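Long-range contact in PHD finger protein 14 (Danio rerio, PDB 7D86), which reads histone H3 through its PHD and pre-PHD zinc fingers, preferring the unmodified tail, and represses PDGFRA expression: residues A[147-153]-A[182-188]. Sequence-based numbering, arbitrary orientation.
Sequences SCDAGMC and FAYCKQH. With ZN (zinc ion), chain B.
Cys148 and Cys153 meet Cys185 and His188 around a zinc ion, a site of three cysteines and one histidine in the second PHD-type finger. Cys148 SG, Cys153 SG and Cys185 SG each bind the zinc at 2.3 Å, and His188 ND1 at 2.1 Å. Turned away from its own backbone N (chi1 172°), Cys148 SG faces the 182-188 backbone and accepts two nearly straight N-H bonds, from Cys185 N at 3.2 Å and from Ala150 N at 3.4 Å, which probably temper the charge of the thiolate. The sulfurs of Cys148 and Cys153 both border the edge of the imidazole, while Ala150 CB packs 3.7 Å from His188 CB. Tyr184 adds its ring next to the site: Tyr184 CD1 lies 3.8 Å from Ala150 CB, the backbone at Asp149 and Ala150 meets the ring edge, Cys148 SG lies at that edge in a sulfur-aromatic contact, and Phe182 CD2 sits above one face, toward the rim. With an alanine here, Ala150 CB and Cys148 SG would probably lose their aromatic neighbour, and a gap would open beside Ala150. Farther from the metal, Asp149 pairs twice with Ala183: Asp149 N donates to Ala183 O at 2.6 Å, and Ala183 N reaches the anti side of Asp149 OD2 at 2.8 Å, gripping the carboxylate by OD2. A type II' turn, Ala150 to Cys153, with Gly151 at positive phi, leads to the second cysteine ligand. The zinc thus ties the loop between strands 145-147 and 156-158 to the chain leaving strand 181-183, which pairs antiparallel with strand 168-170; helix 191-204 follows.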
ATOM      1  N   SER A 147      11.087   6.902   2.574  1.00 29.93           N
ATOM      2  CA  SER A 147      12.287   7.227   1.824  1.00 31.48           C
ATOM      3  C   SER A 147      12.867   5.984   1.173  1.00 34.86           C
ATOM      4  O   SER A 147      12.526   4.851   1.524  1.00 31.08           O
ATOM      5  CB  SER A 147      13.350   7.868   2.704  1.00 43.23           C
ATOM      6  OG  SER A 147      14.556   8.021   1.974  1.00 52.51           O
ATOM      7  N   CYS A 148      13.774   6.224   0.224  1.00 30.90           N
ATOM      8  CA  CYS A 148      14.494   5.132  -0.413  1.00 31.46           C
ATOM      9  C   CYS A 148      15.350   4.417   0.621  1.00 32.24           C
ATOM     10  O   CYS A 148      15.917   5.042   1.524  1.00 31.56           O
ATOM     11  CB  CYS A 148      15.367   5.668  -1.556  1.00 28.34           C
ATOM     12  SG  CYS A 148      16.502   4.465  -2.301  1.00 28.58           S
ATOM     13  N   ASP A 149      15.456   3.099   0.486  1.00 31.48           N
ATOM     14  CA  ASP A 149      16.159   2.283   1.467  1.00 30.40           C
ATOM     15  C   ASP A 149      17.570   1.894   1.039  1.00 32.28           C
ATOM     16  O   ASP A 149      18.226   1.125   1.746  1.00 30.51           O
ATOM     17  CB  ASP A 149      15.348   1.028   1.778  1.00 31.35           C
ATOM     18  CG  ASP A 149      14.165   1.320   2.680  1.00 33.42           C
ATOM     19  OD1 ASP A 149      14.349   2.053   3.675  1.00 36.13           O
ATOM     20  OD2 ASP A 149      13.053   0.849   2.378  1.00 35.23           O
ATOM     21  N   ALA A 150      18.057   2.408  -0.085  1.00 31.01           N
ATOM     22  CA  ALA A 150      19.404   2.099  -0.543  1.00 28.01           C
ATOM     23  C   ALA A 150      20.397   3.032   0.134  1.00 34.24           C
ATOM     24  O   ALA A 150      20.168   4.245   0.210  1.00 35.70           O
ATOM     25  CB  ALA A 150      19.501   2.222  -2.064  1.00 27.75           C
ATOM     26  N   GLY A 151      21.491   2.459   0.635  1.00 44.04           N
ATOM     27  CA  GLY A 151      22.508   3.206   1.349  1.00 44.29           C
ATOM     28  C   GLY A 151      21.963   4.242   2.309  1.00 43.99           C
ATOM     29  O   GLY A 151      21.168   3.924   3.199  1.00 45.12           O
ATOM     30  N   MET A 152      22.375   5.493   2.120  1.00 42.06           N
ATOM     31  CA  MET A 152      21.851   6.628   2.868  1.00 44.17           C
ATOM     32  C   MET A 152      21.048   7.562   1.968  1.00 44.30           C
ATOM     33  O   MET A 152      20.998   8.772   2.201  1.00 46.70           O
ATOM     34  CB  MET A 152      22.989   7.386   3.551  1.00 53.48           C
ATOM     35  CG  MET A 152      23.769   6.552   4.560  1.00 57.22           C
ATOM     36  SD  MET A 152      22.803   6.159   6.036  1.00 66.94           S
ATOM     37  CE  MET A 152      22.713   4.376   5.920  1.00 62.79           C
ATOM     38  N   CYS A 153      20.425   7.008   0.927  1.00 41.90           N
ATOM     39  CA  CYS A 153      19.657   7.812  -0.014  1.00 37.77           C
ATOM     40  C   CYS A 153      18.476   8.480   0.681  1.00 40.56           C
ATOM     41  O   CYS A 153      17.738   7.844   1.439  1.00 46.82           O
ATOM     42  CB  CYS A 153      19.155   6.947  -1.171  1.00 32.88           C
ATOM     43  SG  CYS A 153      18.221   7.855  -2.433  1.00 33.37           S
ATOM     44  N   PHE A 182      10.548  -2.944   1.915  1.00 27.23           N
ATOM     45  CA  PHE A 182      11.487  -1.877   1.618  1.00 27.53           C
ATOM     46  C   PHE A 182      11.140  -1.243   0.279  1.00 27.14           C
ATOM     47  O   PHE A 182      10.383  -1.797  -0.526  1.00 24.97           O
ATOM     48  CB  PHE A 182      12.940  -2.389   1.628  1.00 31.25           C
ATOM     49  CG  PHE A 182      13.202  -3.478   0.634  1.00 29.12           C
ATOM     50  CD1 PHE A 182      12.892  -4.796   0.929  1.00 29.19           C
ATOM     51  CD2 PHE A 182      13.778  -3.187  -0.592  1.00 27.71           C
ATOM     52  CE1 PHE A 182      13.139  -5.804   0.013  1.00 29.85           C
ATOM     53  CE2 PHE A 182      14.030  -4.190  -1.510  1.00 29.33           C
ATOM     54  CZ  PHE A 182      13.711  -5.498  -1.209  1.00 32.77           C
ATOM     55  N   ALA A 183      11.697  -0.058   0.060  1.00 24.20           N
ATOM     56  CA  ALA A 183      11.442   0.707  -1.147  1.00 27.15           C
ATOM     57  C   ALA A 183      12.719   1.392  -1.613  1.00 28.94           C
ATOM     58  O   ALA A 183      13.517   1.865  -0.802  1.00 28.67           O
ATOM     59  CB  ALA A 183      10.364   1.763  -0.919  1.00 27.99           C
ATOM     60  N   TYR A 184      12.875   1.476  -2.933  1.00 31.85           N
ATOM     61  CA  TYR A 184      14.011   2.129  -3.572  1.00 30.00           C
ATOM     62  C   TYR A 184      13.514   3.218  -4.508  1.00 32.65           C
ATOM     63  O   TYR A 184      12.509   3.038  -5.206  1.00 30.43           O
ATOM     64  CB  TYR A 184      14.858   1.147  -4.385  1.00 29.24           C
ATOM     65  CG  TYR A 184      15.601   0.089  -3.603  1.00 29.31           C
ATOM     66  CD1 TYR A 184      16.196   0.371  -2.382  1.00 33.43           C
ATOM     67  CD2 TYR A 184      15.718  -1.199  -4.106  1.00 37.11           C
ATOM     68  CE1 TYR A 184      16.889  -0.611  -1.678  1.00 34.72           C
ATOM     69  CE2 TYR A 184      16.398  -2.180  -3.424  1.00 37.83           C
ATOM     70  CZ  TYR A 184      16.978  -1.885  -2.209  1.00 32.89           C
ATOM     71  OH  TYR A 184      17.635  -2.882  -1.543  1.00 36.52           O
ATOM     72  N   CYS A 185      14.232   4.336  -4.554  1.00 25.16           N
ATOM     73  CA  CYS A 185      13.879   5.335  -5.551  1.00 25.71           C
ATOM     74  C   CYS A 185      14.173   4.784  -6.948  1.00 26.58           C
ATOM     75  O   CYS A 185      14.763   3.709  -7.108  1.00 27.59           O
ATOM     76  CB  CYS A 185      14.651   6.631  -5.313  1.00 26.59           C
ATOM     77  SG  CYS A 185      16.427   6.461  -5.640  1.00 30.59           S
ATOM     78  N   LYS A 186      13.771   5.536  -7.973  1.00 28.10           N
ATOM     79  CA  LYS A 186      13.978   5.071  -9.345  1.00 26.85           C
ATOM     80  C   LYS A 186      15.456   4.862  -9.656  1.00 28.24           C
ATOM     81  O   LYS A 186      15.811   3.962 -10.424  1.00 28.84           O
ATOM     82  CB  LYS A 186      13.382   6.060 -10.342  1.00 25.89           C
ATOM     83  CG  LYS A 186      11.868   6.206 -10.275  1.00 26.34           C
ATOM     84  CD  LYS A 186      11.391   7.181 -11.336  1.00 32.64           C
ATOM     85  CE  LYS A 186       9.924   7.531 -11.150  1.00 42.74           C
ATOM     86  NZ  LYS A 186       9.455   8.521 -12.161  1.00 46.98           N
ATOM     87  N   GLN A 187      16.330   5.681  -9.079  1.00 30.86           N
ATOM     88  CA  GLN A 187      17.747   5.531  -9.396  1.00 35.16           C
ATOM     89  C   GLN A 187      18.319   4.237  -8.830  1.00 29.23           C
ATOM     90  O   GLN A 187      19.255   3.673  -9.406  1.00 30.08           O
ATOM     91  CB  GLN A 187      18.536   6.730  -8.877  1.00 42.69           C
ATOM     92  CG  GLN A 187      19.960   6.787  -9.394  1.00 53.30           C
ATOM     93  CD  GLN A 187      20.730   7.973  -8.849  1.00 60.74           C
ATOM     94  OE1 GLN A 187      20.275   8.660  -7.932  1.00 60.72           O
ATOM     95  NE2 GLN A 187      21.906   8.220  -9.411  1.00 67.28           N
ATOM     96  N   HIS A 188      17.754   3.730  -7.737  1.00 26.93           N
ATOM     97  CA  HIS A 188      18.330   2.597  -7.028  1.00 25.73           C
ATOM     98  C   HIS A 188      17.518   1.316  -7.143  1.00 26.66           C
ATOM     99  O   HIS A 188      17.908   0.298  -6.563  1.00 28.58           O
ATOM    100  CB  HIS A 188      18.522   2.971  -5.553  1.00 26.11           C
ATOM    101  CG  HIS A 188      19.510   4.082  -5.349  1.00 32.26           C
ATOM    102  ND1 HIS A 188      19.255   5.169  -4.542  1.00 34.10           N
ATOM    103  CD2 HIS A 188      20.751   4.274  -5.858  1.00 36.34           C
ATOM    104  CE1 HIS A 188      20.295   5.983  -4.560  1.00 33.20           C
ATOM    105  NE2 HIS A 188      21.219   5.461  -5.348  1.00 34.83           N
TER
HETATM  106 ZN    ZN B 501      17.582   6.007  -3.662  1.00 32.86          ZN